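Mandelate racemase/muconate lactonizing enzyme (Polaromonas sp., PDB 2OG9) probably catalyses racemisation or a related proton-abstraction reaction on a carboxylic acid substrate, as a mandelate racemase-like member of the enolase superfamily. Local coordinates at residues Glu341-Glu346 against Lys372-Glu377. Residues are numbered along the deposited sequence; the frame is centred on the assembly and turned at random.
Sequences EPLFNE and KAWTRE
Trp-374 reaches across to Pro-342 and Leu-343 with the rim of its six-membered ring. CB of Pro-342 lies at that edge, in the plane of the indole, 3.7 Å from CH2 of Trp-374. Two atoms further round the same rim, CD2 of Leu-343 sits 4.1 Å from CE3 of Trp-374, again near the ring plane. CZ3, between the two, touches both. The contact is wholly apolar: no hydrogen bond joins the segments, and the nearest CA atoms, those of Leu-343 and Trp-374, stay 9.4 Å apart, so the indole does the spanning. Its chi1 of -65° puts CG anti to the carbonyl carbon, and chi2 of -30° then turns the benzo edge to Pro-342 and Leu-343. On the other side, Leu-343 extends one methyl to the indole while its CB rests over the centre of the Phe-344 ring, 3.9 Å above the plane. The turn is closed by the bond from Phe-344 N to Glu-341 O, and backbone bonding of Leu-343 with Ser-368 ties it to the chain leading into helix 370-374. Cys-23 of strand 15-26 touches both Leu-343 and Trp-374. With the indole cut back to a methyl, as in an alanine here, Pro-342 CB and the Leu-343 methyl would probably lose the edge they pack on, leaving a gap between the 3-10 turn and the 372-377 segment. The contact belongs to the two-domain architecture of the enolase superfamily: a loop following the barrel-domain strand 333-335 packs against the C-terminal segment, which returns to add strand 375-382 to the edge of the antiparallel sheet of the N-terminal capping domain.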
loop_
_atom_site.group_PDB
_atom_site.type_symbol
_atom_site.label_atom_id
_atom_site.label_comp_id
_atom_site.label_asym_id
_atom_site.label_seq_id
_atom_site.Cartn_x
_atom_site.Cartn_y
_atom_site.Cartn_z
ATOM N N GLU A 341 -44.076 -6.590 18.941
ATOM C CA GLU A 341 -45.480 -6.585 18.523
ATOM C C GLU A 341 -46.493 -5.907 19.456
ATOM O O GLU A 341 -47.366 -5.185 18.987
ATOM C CB GLU A 341 -45.940 -8.017 18.216
ATOM C CG GLU A 341 -45.155 -8.664 17.082
ATOM C CD GLU A 341 -45.722 -10.008 16.658
ATOM O OE1 GLU A 341 -46.127 -10.793 17.542
ATOM O OE2 GLU A 341 -45.748 -10.283 15.439
ATOM N N PRO A 342 -46.394 -6.125 20.781
ATOM C CA PRO A 342 -47.338 -5.506 21.723
ATOM C C PRO A 342 -47.403 -3.976 21.658
ATOM O O PRO A 342 -48.384 -3.373 22.088
ATOM C CB PRO A 342 -46.830 -5.980 23.086
ATOM C CG PRO A 342 -46.217 -7.291 22.783
ATOM C CD PRO A 342 -45.472 -7.022 21.496
ATOM N N LEU A 343 -46.359 -3.355 21.123
ATOM C CA LEU A 343 -46.298 -1.898 21.032
ATOM C C LEU A 343 -47.122 -1.315 19.897
ATOM O O LEU A 343 -47.478 -0.137 19.926
ATOM C CB LEU A 343 -44.847 -1.443 20.835
ATOM C CG LEU A 343 -43.778 -1.818 21.861
ATOM C CD1 LEU A 343 -42.412 -1.416 21.316
ATOM C CD2 LEU A 343 -44.053 -1.125 23.189
ATOM N N PHE A 344 -47.415 -2.136 18.894
ATOM C CA PHE A 344 -48.142 -1.680 17.719
ATOM C C PHE A 344 -49.458 -2.402 17.444
ATOM O O PHE A 344 -49.700 -3.493 17.951
ATOM C CB PHE A 344 -47.230 -1.814 16.502
ATOM C CG PHE A 344 -45.839 -1.296 16.739
ATOM C CD1 PHE A 344 -45.624 0.050 17.018
ATOM C CD2 PHE A 344 -44.748 -2.160 16.720
ATOM C CE1 PHE A 344 -44.341 0.533 17.278
ATOM C CE2 PHE A 344 -43.458 -1.688 16.979
ATOM C CZ PHE A 344 -43.256 -0.337 17.260
ATOM N N ASN A 345 -50.292 -1.777 16.621
ATOM C CA ASN A 345 -51.588 -2.333 16.253
ATOM C C ASN A 345 -51.478 -3.140 14.972
ATOM O O ASN A 345 -52.404 -3.859 14.609
ATOM C CB ASN A 345 -52.597 -1.207 16.044
ATOM C CG ASN A 345 -52.812 -0.387 17.291
ATOM O OD1 ASN A 345 -52.773 0.847 17.256
ATOM N ND2 ASN A 345 -53.044 -1.065 18.404
ATOM N N GLU A 346 -50.337 -3.028 14.297
ATOM C CA GLU A 346 -50.109 -3.727 13.034
ATOM C C GLU A 346 -49.187 -4.935 13.197
ATOM O O GLU A 346 -48.491 -5.058 14.199
ATOM C CB GLU A 346 -49.512 -2.763 12.007
ATOM C CG GLU A 346 -50.366 -1.527 11.702
ATOM C CD GLU A 346 -50.337 -0.490 12.809
ATOM O OE1 GLU A 346 -49.449 -0.562 13.685
ATOM O OE2 GLU A 346 -51.198 0.416 12.799
ATOM N N LYS A 372 -49.324 3.206 26.586
ATOM C CA LYS A 372 -49.622 4.147 27.659
ATOM C C LYS A 372 -49.257 3.563 29.023
ATOM O O LYS A 372 -48.544 4.187 29.804
ATOM C CB LYS A 372 -51.111 4.519 27.626
ATOM C CG LYS A 372 -51.609 5.353 28.806
ATOM C CD LYS A 372 -51.281 6.839 28.690
ATOM C CE LYS A 372 -49.813 7.136 28.951
ATOM N NZ LYS A 372 -49.539 8.604 28.962
ATOM N N ALA A 373 -49.734 2.354 29.296
ATOM C CA ALA A 373 -49.474 1.695 30.568
ATOM C C ALA A 373 -47.992 1.424 30.836
ATOM O O ALA A 373 -47.576 1.305 31.989
ATOM C CB ALA A 373 -50.248 0.390 30.634
ATOM N N TRP A 374 -47.194 1.325 29.779
ATOM C CA TRP A 374 -45.773 1.041 29.948
ATOM C C TRP A 374 -44.882 2.273 29.865
ATOM O O TRP A 374 -43.658 2.170 29.982
ATOM C CB TRP A 374 -45.310 0.014 28.912
ATOM C CG TRP A 374 -45.926 -1.349 29.063
ATOM C CD1 TRP A 374 -46.340 -1.944 30.224
ATOM C CD2 TRP A 374 -46.113 -2.319 28.027
ATOM N NE1 TRP A 374 -46.768 -3.226 29.973
ATOM C CE2 TRP A 374 -46.640 -3.483 28.633
ATOM C CE3 TRP A 374 -45.883 -2.321 26.644
ATOM C CZ2 TRP A 374 -46.941 -4.638 27.902
ATOM C CZ3 TRP A 374 -46.182 -3.473 25.917
ATOM C CH2 TRP A 374 -46.705 -4.613 26.549
ATOM N N THR A 375 -45.492 3.435 29.672
ATOM C CA THR A 375 -44.743 4.680 29.570
ATOM C C THR A 375 -44.355 5.212 30.950
ATOM O O THR A 375 -45.217 5.481 31.788
ATOM C CB THR A 375 -45.570 5.738 28.824
ATOM O OG1 THR A 375 -45.928 5.227 27.535
ATOM C CG2 THR A 375 -44.774 7.020 28.648
ATOM N N ARG A 376 -43.054 5.366 31.182
ATOM C CA ARG A 376 -42.568 5.859 32.466
ATOM C C ARG A 376 -42.180 7.329 32.416
ATOM O O ARG A 376 -42.088 7.992 33.449
ATOM C CB ARG A 376 -41.378 5.020 32.934
ATOM C CG ARG A 376 -41.737 3.562 33.173
ATOM C CD ARG A 376 -40.560 2.761 33.708
ATOM N NE ARG A 376 -40.863 1.334 33.728
ATOM C CZ ARG A 376 -39.974 0.383 33.993
ATOM N NH1 ARG A 376 -38.717 0.705 34.267
ATOM N NH2 ARG A 376 -40.341 -0.891 33.971
ATOM N N GLU A 377 -41.956 7.837 31.209
ATOM C CA GLU A 377 -41.583 9.231 31.019
ATOM C C GLU A 377 -42.129 9.734 29.695
ATOM O O GLU A 377 -42.254 8.970 28.735
ATOM C CB GLU A 377 -40.057 9.397 30.993
ATOM C CG GLU A 377 -39.341 9.136 32.304
ATOM C CD GLU A 377 -37.884 9.591 32.269
ATOM O OE1 GLU A 377 -37.044 8.909 31.640
ATOM O OE2 GLU A 377 -37.582 10.640 32.871
#